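Local coordinates for sialyltransferase 0160 (Photobacterium damselae, PDB 4R84), which transfers sialic acid from CMP-sialic acid to acceptor sugars, probably galactosides in alpha-2,6 linkage, as a glycosyltransferase of the GT-B structural group, at residues A[46-51]-A[109-114]; A[62-67]-A[92-97]. All blocks are in the same frame, centred on the assembly; numbering follows the deposited sequence.

Contact 1 (A[46-51]-A[109-114])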
ATOM      1  N   TYR A  46      12.840   5.238  28.242  1.00 23.78           N
ATOM      2  CA  TYR A  46      13.531   6.287  27.511  1.00 22.81           C
ATOM      3  C   TYR A  46      14.632   6.844  28.411  1.00 30.76           C
ATOM      4  O   TYR A  46      14.379   7.108  29.582  1.00 27.62           O
ATOM      5  CB  TYR A  46      12.555   7.383  27.084  1.00 26.32           C
ATOM      6  CG  TYR A  46      13.173   8.451  26.211  1.00 24.96           C
ATOM      7  CD1 TYR A  46      13.877   9.519  26.775  1.00 27.88           C
ATOM      8  CD2 TYR A  46      13.044   8.407  24.825  1.00 26.63           C
ATOM      9  CE1 TYR A  46      14.447  10.501  25.971  1.00 35.82           C
ATOM     10  CE2 TYR A  46      13.607   9.381  24.023  1.00 32.97           C
ATOM     11  CZ  TYR A  46      14.303  10.423  24.595  1.00 30.04           C
ATOM     12  OH  TYR A  46      14.855  11.389  23.781  1.00 31.01           O
ATOM     13  N   GLN A  47      15.850   6.988  27.896  1.00 29.93           N
ATOM     14  CA  GLN A  47      16.936   7.524  28.727  1.00 31.81           C
ATOM     15  C   GLN A  47      17.028   9.041  28.635  1.00 25.43           C
ATOM     16  O   GLN A  47      17.382   9.582  27.589  1.00 28.51           O
ATOM     17  CB  GLN A  47      18.296   6.937  28.342  1.00 32.40           C
ATOM     18  CG  GLN A  47      19.395   7.368  29.326  1.00 34.32           C
ATOM     19  CD  GLN A  47      20.801   7.011  28.874  1.00 42.31           C
ATOM     20  OE1 GLN A  47      21.186   7.269  27.735  1.00 41.99           O
ATOM     21  NE2 GLN A  47      21.577   6.425  29.774  1.00 44.41           N
ATOM     22  N   LEU A  48      16.712   9.733  29.724  1.00 26.92           N
ATOM     23  CA  LEU A  48      16.924  11.176  29.743  1.00 27.14           C
ATOM     24  C   LEU A  48      18.416  11.476  29.905  1.00 26.98           C
ATOM     25  O   LEU A  48      19.096  10.920  30.781  1.00 28.95           O
ATOM     26  CB  LEU A  48      16.100  11.837  30.848  1.00 31.35           C
ATOM     27  CG  LEU A  48      14.609  11.908  30.499  1.00 31.41           C
ATOM     28  CD1 LEU A  48      13.768  12.086  31.739  1.00 36.71           C
ATOM     29  CD2 LEU A  48      14.299  12.993  29.473  1.00 26.46           C
ATOM     30  N   THR A  49      18.916  12.378  29.067  1.00 31.29           N
ATOM     31  CA  THR A  49      20.341  12.682  29.031  1.00 30.46           C
ATOM     32  C   THR A  49      20.528  14.070  28.422  1.00 27.85           C
ATOM     33  O   THR A  49      19.687  14.527  27.644  1.00 27.93           O
ATOM     34  CB  THR A  49      21.115  11.625  28.209  1.00 37.86           C
ATOM     35  OG1 THR A  49      22.525  11.795  28.383  1.00 48.89           O
ATOM     36  CG2 THR A  49      20.764  11.731  26.736  1.00 38.14           C
ATOM     37  N   PRO A  50      21.610  14.769  28.799  1.00 31.84           N
ATOM     38  CA  PRO A  50      21.844  16.050  28.126  1.00 33.96           C
ATOM     39  C   PRO A  50      22.126  15.863  26.643  1.00 30.92           C
ATOM     40  O   PRO A  50      22.753  14.878  26.259  1.00 35.71           O
ATOM     41  CB  PRO A  50      23.076  16.609  28.853  1.00 34.46           C
ATOM     42  CG  PRO A  50      23.074  15.907  30.201  1.00 28.05           C
ATOM     43  CD  PRO A  50      22.554  14.534  29.906  1.00 32.85           C
ATOM     44  N   ILE A  51      21.644  16.789  25.825  1.00 35.15           N
ATOM     45  CA  ILE A  51      21.879  16.760  24.390  1.00 37.87           C
ATOM     46  C   ILE A  51      23.130  17.551  24.018  1.00 43.95           C
ATOM     47  O   ILE A  51      23.209  18.748  24.299  1.00 41.91           O
ATOM     48  CB  ILE A  51      20.682  17.324  23.609  1.00 43.92           C
ATOM     49  CG1 ILE A  51      19.436  16.483  23.874  1.00 46.48           C
ATOM     50  CG2 ILE A  51      21.002  17.381  22.120  1.00 39.03           C
ATOM     51  CD1 ILE A  51      19.689  14.992  23.785  1.00 52.03           C
ATOM     52  N   THR A 109      19.136  21.399  28.515  1.00 24.84           N
ATOM     53  CA  THR A 109      18.413  20.453  27.677  1.00 24.99           C
ATOM     54  C   THR A 109      16.967  20.377  28.135  1.00 27.28           C
ATOM     55  O   THR A 109      16.691  20.125  29.317  1.00 30.18           O
ATOM     56  CB  THR A 109      19.032  19.036  27.729  1.00 36.60           C
ATOM     57  OG1 THR A 109      20.250  19.007  26.974  1.00 37.26           O
ATOM     58  CG2 THR A 109      18.058  17.989  27.167  1.00 32.19           C
ATOM     59  N   ASN A 110      16.042  20.583  27.198  1.00 25.52           N
ATOM     60  CA  ASN A 110      14.630  20.441  27.489  1.00 24.60           C
ATOM     61  C   ASN A 110      14.067  19.261  26.704  1.00 21.21           C
ATOM     62  O   ASN A 110      14.116  19.248  25.489  1.00 23.88           O
ATOM     63  CB  ASN A 110      13.871  21.722  27.148  1.00 23.81           C
ATOM     64  CG  ASN A 110      14.419  22.939  27.870  1.00 28.10           C
ATOM     65  OD1 ASN A 110      14.569  22.933  29.092  1.00 34.69           O
ATOM     66  ND2 ASN A 110      14.732  23.983  27.113  1.00 30.55           N
ATOM     67  N   THR A 111      13.590  18.249  27.413  1.00 21.65           N
ATOM     68  CA  THR A 111      13.056  17.077  26.756  1.00 25.59           C
ATOM     69  C   THR A 111      11.604  16.875  27.138  1.00 25.71           C
ATOM     70  O   THR A 111      11.266  16.838  28.310  1.00 24.95           O
ATOM     71  CB  THR A 111      13.860  15.822  27.114  1.00 30.28           C
ATOM     72  OG1 THR A 111      15.204  15.962  26.631  1.00 28.95           O
ATOM     73  CG2 THR A 111      13.208  14.585  26.493  1.00 25.76           C
ATOM     74  N   THR A 112      10.742  16.741  26.140  1.00 23.77           N
ATOM     75  CA  THR A 112       9.337  16.490  26.407  1.00 25.88           C
ATOM     76  C   THR A 112       8.988  15.086  25.975  1.00 21.96           C
ATOM     77  O   THR A 112       9.130  14.750  24.805  1.00 25.17           O
ATOM     78  CB  THR A 112       8.449  17.479  25.677  1.00 30.76           C
ATOM     79  OG1 THR A 112       8.841  18.799  26.057  1.00 34.94           O
ATOM     80  CG2 THR A 112       6.986  17.243  26.021  1.00 29.67           C
ATOM     81  N   LEU A 113       8.570  14.265  26.930  1.00 20.17           N
ATOM     82  CA  LEU A 113       8.192  12.895  26.645  1.00 20.23           C
ATOM     83  C   LEU A 113       6.681  12.761  26.705  1.00 24.70           C
ATOM     84  O   LEU A 113       6.064  13.137  27.704  1.00 26.81           O
ATOM     85  CB  LEU A 113       8.836  11.933  27.652  1.00 20.60           C
ATOM     86  CG  LEU A 113      10.363  12.005  27.681  1.00 23.35           C
ATOM     87  CD1 LEU A 113      10.958  11.001  28.702  1.00 24.80           C
ATOM     88  CD2 LEU A 113      10.919  11.803  26.260  1.00 21.11           C
ATOM     89  N   THR A 114       6.080  12.203  25.660  1.00 20.74           N
ATOM     90  CA  THR A 114       4.657  11.938  25.688  1.00 14.36           C
ATOM     91  C   THR A 114       4.462  10.418  25.799  1.00 18.03           C
ATOM     92  O   THR A 114       4.957   9.657  24.971  1.00 19.87           O
ATOM     93  CB  THR A 114       3.937  12.503  24.428  1.00 19.54           C
ATOM     94  OG1 THR A 114       4.138  13.923  24.358  1.00 23.19           O
ATOM     95  CG2 THR A 114       2.447  12.255  24.503  1.00 18.50           C
TER
HETATM   96  O   HOH W   1      17.119  13.932  27.119  1.00 29.60           O

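Contact 2 (A[62-67]-A[92-97])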
ATOM      1  N   TRP A  62      18.634  17.961  37.221  1.00 31.92           N
ATOM      2  CA  TRP A  62      17.407  17.679  36.478  1.00 35.17           C
ATOM      3  C   TRP A  62      16.225  18.165  37.305  1.00 35.46           C
ATOM      4  O   TRP A  62      16.243  18.082  38.541  1.00 34.34           O
ATOM      5  CB  TRP A  62      17.252  16.179  36.201  1.00 34.20           C
ATOM      6  CG  TRP A  62      18.036  15.631  35.047  1.00 27.01           C
ATOM      7  CD1 TRP A  62      19.204  14.922  35.112  1.00 32.98           C
ATOM      8  CD2 TRP A  62      17.704  15.730  33.665  1.00 26.24           C
ATOM      9  NE1 TRP A  62      19.617  14.578  33.851  1.00 32.93           N
ATOM     10  CE2 TRP A  62      18.711  15.060  32.943  1.00 32.72           C
ATOM     11  CE3 TRP A  62      16.645  16.307  32.966  1.00 25.50           C
ATOM     12  CZ2 TRP A  62      18.697  14.968  31.558  1.00 28.08           C
ATOM     13  CZ3 TRP A  62      16.633  16.221  31.586  1.00 27.34           C
ATOM     14  CH2 TRP A  62      17.648  15.549  30.896  1.00 28.27           C
ATOM     15  N   GLU A  63      15.208  18.675  36.628  1.00 28.63           N
ATOM     16  CA  GLU A  63      13.945  19.031  37.256  1.00 38.56           C
ATOM     17  C   GLU A  63      12.797  18.705  36.305  1.00 29.14           C
ATOM     18  O   GLU A  63      12.952  18.768  35.083  1.00 30.12           O
ATOM     19  CB  GLU A  63      13.914  20.503  37.658  1.00 53.31           C
ATOM     20  CG  GLU A  63      14.132  21.475  36.524  1.00 62.90           C
ATOM     21  CD  GLU A  63      14.087  22.921  36.992  1.00 73.25           C
ATOM     22  OE1 GLU A  63      15.113  23.619  36.847  1.00 77.49           O
ATOM     23  OE2 GLU A  63      13.035  23.356  37.512  1.00 73.57           O
ATOM     24  N   GLN A  64      11.647  18.363  36.868  1.00 32.08           N
ATOM     25  CA  GLN A  64      10.453  18.100  36.067  1.00 31.75           C
ATOM     26  C   GLN A  64       9.560  19.337  36.018  1.00 34.44           C
ATOM     27  O   GLN A  64       9.244  19.910  37.057  1.00 36.50           O
ATOM     28  CB  GLN A  64       9.685  16.913  36.629  1.00 29.34           C
ATOM     29  CG  GLN A  64       8.499  16.520  35.760  1.00 27.38           C
ATOM     30  CD  GLN A  64       7.736  15.364  36.337  1.00 30.14           C
ATOM     31  OE1 GLN A  64       8.163  14.752  37.314  1.00 30.15           O
ATOM     32  NE2 GLN A  64       6.608  15.029  35.716  1.00 30.97           N
ATOM     33  N   THR A  65       9.176  19.770  34.817  1.00 27.36           N
ATOM     34  CA  THR A  65       8.440  21.029  34.683  1.00 27.20           C
ATOM     35  C   THR A  65       6.962  20.897  34.303  1.00 34.69           C
ATOM     36  O   THR A  65       6.223  21.877  34.382  1.00 38.53           O
ATOM     37  CB  THR A  65       9.125  21.964  33.658  1.00 33.32           C
ATOM     38  OG1 THR A  65       9.138  21.339  32.372  1.00 31.81           O
ATOM     39  CG2 THR A  65      10.560  22.270  34.068  1.00 29.84           C
ATOM     40  N   CYS A  66       6.528  19.721  33.859  1.00 37.77           N
ATOM     41  CA  CYS A  66       5.089  19.484  33.700  1.00 33.22           C
ATOM     42  C   CYS A  66       4.828  17.981  33.683  1.00 27.49           C
ATOM     43  O   CYS A  66       5.760  17.168  33.582  1.00 26.21           O
ATOM     44  CB  CYS A  66       4.498  20.144  32.452  1.00 41.16           C
ATOM     45  SG  CYS A  66       4.643  19.172  30.953  1.00 44.52           S
ATOM     46  N   GLY A  67       3.565  17.621  33.856  1.00 28.95           N
ATOM     47  CA  GLY A  67       3.170  16.229  33.950  1.00 28.22           C
ATOM     48  C   GLY A  67       3.101  15.807  35.409  1.00 32.70           C
ATOM     49  O   GLY A  67       3.699  16.433  36.285  1.00 33.61           O
ATOM     50  N   GLU A  92      -0.139  11.300  28.120  1.00 18.14           N
ATOM     51  CA  GLU A  92       0.250  12.381  29.007  1.00 19.64           C
ATOM     52  C   GLU A  92       1.661  12.827  28.699  1.00 24.98           C
ATOM     53  O   GLU A  92       2.537  11.995  28.446  1.00 19.45           O
ATOM     54  CB  GLU A  92       0.118  11.925  30.469  1.00 19.57           C
ATOM     55  CG  GLU A  92       0.433  13.012  31.458  1.00 22.54           C
ATOM     56  CD  GLU A  92       0.212  12.580  32.893  1.00 33.61           C
ATOM     57  OE1 GLU A  92       0.527  13.367  33.809  1.00 30.40           O
ATOM     58  OE2 GLU A  92      -0.295  11.461  33.098  1.00 30.43           O
ATOM     59  N   LYS A  93       1.910  14.132  28.750  1.00 20.51           N
ATOM     60  CA  LYS A  93       3.254  14.606  28.501  1.00 19.65           C
ATOM     61  C   LYS A  93       3.966  14.945  29.801  1.00 23.72           C
ATOM     62  O   LYS A  93       3.387  15.397  30.788  1.00 24.76           O
ATOM     63  CB  LYS A  93       3.258  15.791  27.517  1.00 26.61           C
ATOM     64  CG  LYS A  93       2.999  17.161  28.080  1.00 35.76           C
ATOM     65  CD  LYS A  93       3.036  18.199  26.940  1.00 30.45           C
ATOM     66  CE  LYS A  93       2.453  19.535  27.382  1.00 38.69           C
ATOM     67  NZ  LYS A  93       2.239  20.415  26.216  1.00 32.57           N
ATOM     68  N   TYR A  94       5.246  14.627  29.782  1.00 19.25           N
ATOM     69  CA  TYR A  94       6.151  14.798  30.910  1.00 22.01           C
ATOM     70  C   TYR A  94       7.311  15.619  30.402  1.00 31.11           C
ATOM     71  O   TYR A  94       7.926  15.249  29.403  1.00 28.88           O
ATOM     72  CB  TYR A  94       6.624  13.442  31.422  1.00 19.91           C
ATOM     73  CG  TYR A  94       5.543  12.587  32.018  1.00 22.77           C
ATOM     74  CD1 TYR A  94       4.667  11.881  31.218  1.00 24.38           C
ATOM     75  CD2 TYR A  94       5.419  12.457  33.396  1.00 27.01           C
ATOM     76  CE1 TYR A  94       3.678  11.114  31.758  1.00 23.76           C
ATOM     77  CE2 TYR A  94       4.431  11.681  33.949  1.00 33.92           C
ATOM     78  CZ  TYR A  94       3.565  11.006  33.126  1.00 34.07           C
ATOM     79  OH  TYR A  94       2.575  10.222  33.667  1.00 33.51           O
ATOM     80  N   CYS A  95       7.616  16.715  31.086  1.00 27.23           N
ATOM     81  CA  CYS A  95       8.628  17.663  30.638  1.00 24.02           C
ATOM     82  C   CYS A  95       9.817  17.656  31.613  1.00 27.68           C
ATOM     83  O   CYS A  95       9.617  17.753  32.827  1.00 30.89           O
ATOM     84  CB  CYS A  95       8.029  19.055  30.615  1.00 28.26           C
ATOM     85  SG  CYS A  95       6.351  19.046  29.938  1.00 65.65           S
ATOM     86  N   PHE A  96      11.048  17.547  31.113  1.00 26.09           N
ATOM     87  CA  PHE A  96      12.242  17.524  31.989  1.00 22.98           C
ATOM     88  C   PHE A  96      13.269  18.532  31.494  1.00 26.05           C
ATOM     89  O   PHE A  96      13.449  18.703  30.289  1.00 29.66           O
ATOM     90  CB  PHE A  96      12.856  16.126  32.049  1.00 32.00           C
ATOM     91  CG  PHE A  96      11.891  15.074  32.506  1.00 32.34           C
ATOM     92  CD1 PHE A  96      11.692  14.834  33.854  1.00 26.82           C
ATOM     93  CD2 PHE A  96      11.135  14.363  31.583  1.00 27.94           C
ATOM     94  CE1 PHE A  96      10.788  13.862  34.277  1.00 31.29           C
ATOM     95  CE2 PHE A  96      10.238  13.401  32.000  1.00 28.78           C
ATOM     96  CZ  PHE A  96      10.060  13.149  33.347  1.00 28.43           C
ATOM     97  N   THR A  97      13.912  19.228  32.430  1.00 28.75           N
ATOM     98  CA  THR A  97      14.946  20.190  32.070  1.00 34.52           C
ATOM     99  C   THR A  97      16.259  19.865  32.781  1.00 31.49           C
ATOM    100  O   THR A  97      16.305  19.700  34.015  1.00 28.04           O
ATOM    101  CB  THR A  97      14.510  21.629  32.401  1.00 31.72           C
ATOM    102  OG1 THR A  97      13.462  22.019  31.513  1.00 31.75           O
ATOM    103  CG2 THR A  97      15.669  22.604  32.247  1.00 38.89           C
TER

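Contact 1 (A[46-51]-A[109-114])
Y46 and L113 meet as a CH-pi pair: the methyl CD2 of L113 stands 3.8 Å from the centroid of the Y46 ring, 12° off the ring normal and so over the middle of one face. Y46 brings its ring there by placing CG anti to the backbone N (chi1 -175°), which carries it toward segment 109-114. L48 adds a second aliphatic layer. Its CD2 lies 3.6 Å from CG2 of T111 and meets CD1 of L113 tip to tip at 4.0 Å. The inward-facing groups here are apolar: leucine fills the interior, and T111 turns its methyl to L48. The contact turns polar beyond the end of strand 45-48. The backbone N of I51 donates to OG1 of T109 at 2.9 Å, almost straight at 174°, while CG1 of I51 lies 3.9 Å from CG2 of the same threonine. Close by, a water bridges the two segments, accepting from N of T49 at 3.1 Å and donating to OG1 of T111 at 2.8 Å. That hydroxyl is also bonded to N36 on strand 31-41, which would fix its rotation. The strands run nearly antiparallel with axes 9.7 Å apart, too far for direct pairing; they face each other in a way consistent with the Ig-like sandwich of a PKD-type domain, with F83 and F96 extending the core. Threonine thus serves twice over here: its methyl joins the hydrocarbon filling, while the hydroxyl of T109 accepts the N-H of I51 directly and that of T111 reaches N of T49 through the water.

Contact 2 (A[62-67]-A[92-97])
The Y94 ring receives the amide of Q64 at its edge, NE2 lying 3.7 Å from CD2 with the two planes 36° apart. F96 runs alongside the same glutamine, its CE1 3.8 Å from CG of Q64, and presents its CB to CZ3 of the W62 indole, the two side chains crossing at about a right angle. W62, Y94 and F96 line the inner face of their sheet, and F81 and F83 meet them from the facing one, F81 edge-to-face with W62 and F83 likewise with Y94. The extended side chain of Q64 carries NE2 along the strand to O of C66, 3.1 Å away, to which it donates. C95 N reaches that same oxygen from the opposite face of its carbonyl plane; NE2 is bonded to T68 as well. Strands 59-66 and 92-101 are antiparallel neighbours, E63 and T97 forming a hydrogen-bonded pair, but T65 and C66 together oppose C95 in a beta bulge: T65 N donates to C95 O at 2.9 Å, and C95 N to C66 O. On the other face, the C66–C95 disulfide bridges the bulge with an S–S torsion of only 34°, well short of the relaxed value near 90° and therefore probably strained. G67, at a positive phi, brings its bare CA within 3.3 Å of K93 O, so the absence of a side chain lets the two backbones stay close.

Contact 2 is nested along the chain inside the loop closed by contact 1, and their centres lie 9 Å apart. Contact 1 spans the two sheets of the sandwich, whereas contact 2 lies within one of them. Strand 92-101 pairs with strand 106-125, with Y94 N 2.7 Å from L113 O, a probable hydrogen bond; T97 OG1 and N110 OD1, 2.8 Å apart, form another. The cores merge where CD1 of L48 packs 3.5 Å from CD2 of F96. Centred about 34 and 38 Å from the centre of the chain, both belong to the N-terminal domain, and the CMP-sialic acid analogue is bound by residues between 128 and 453, none of them in either contact.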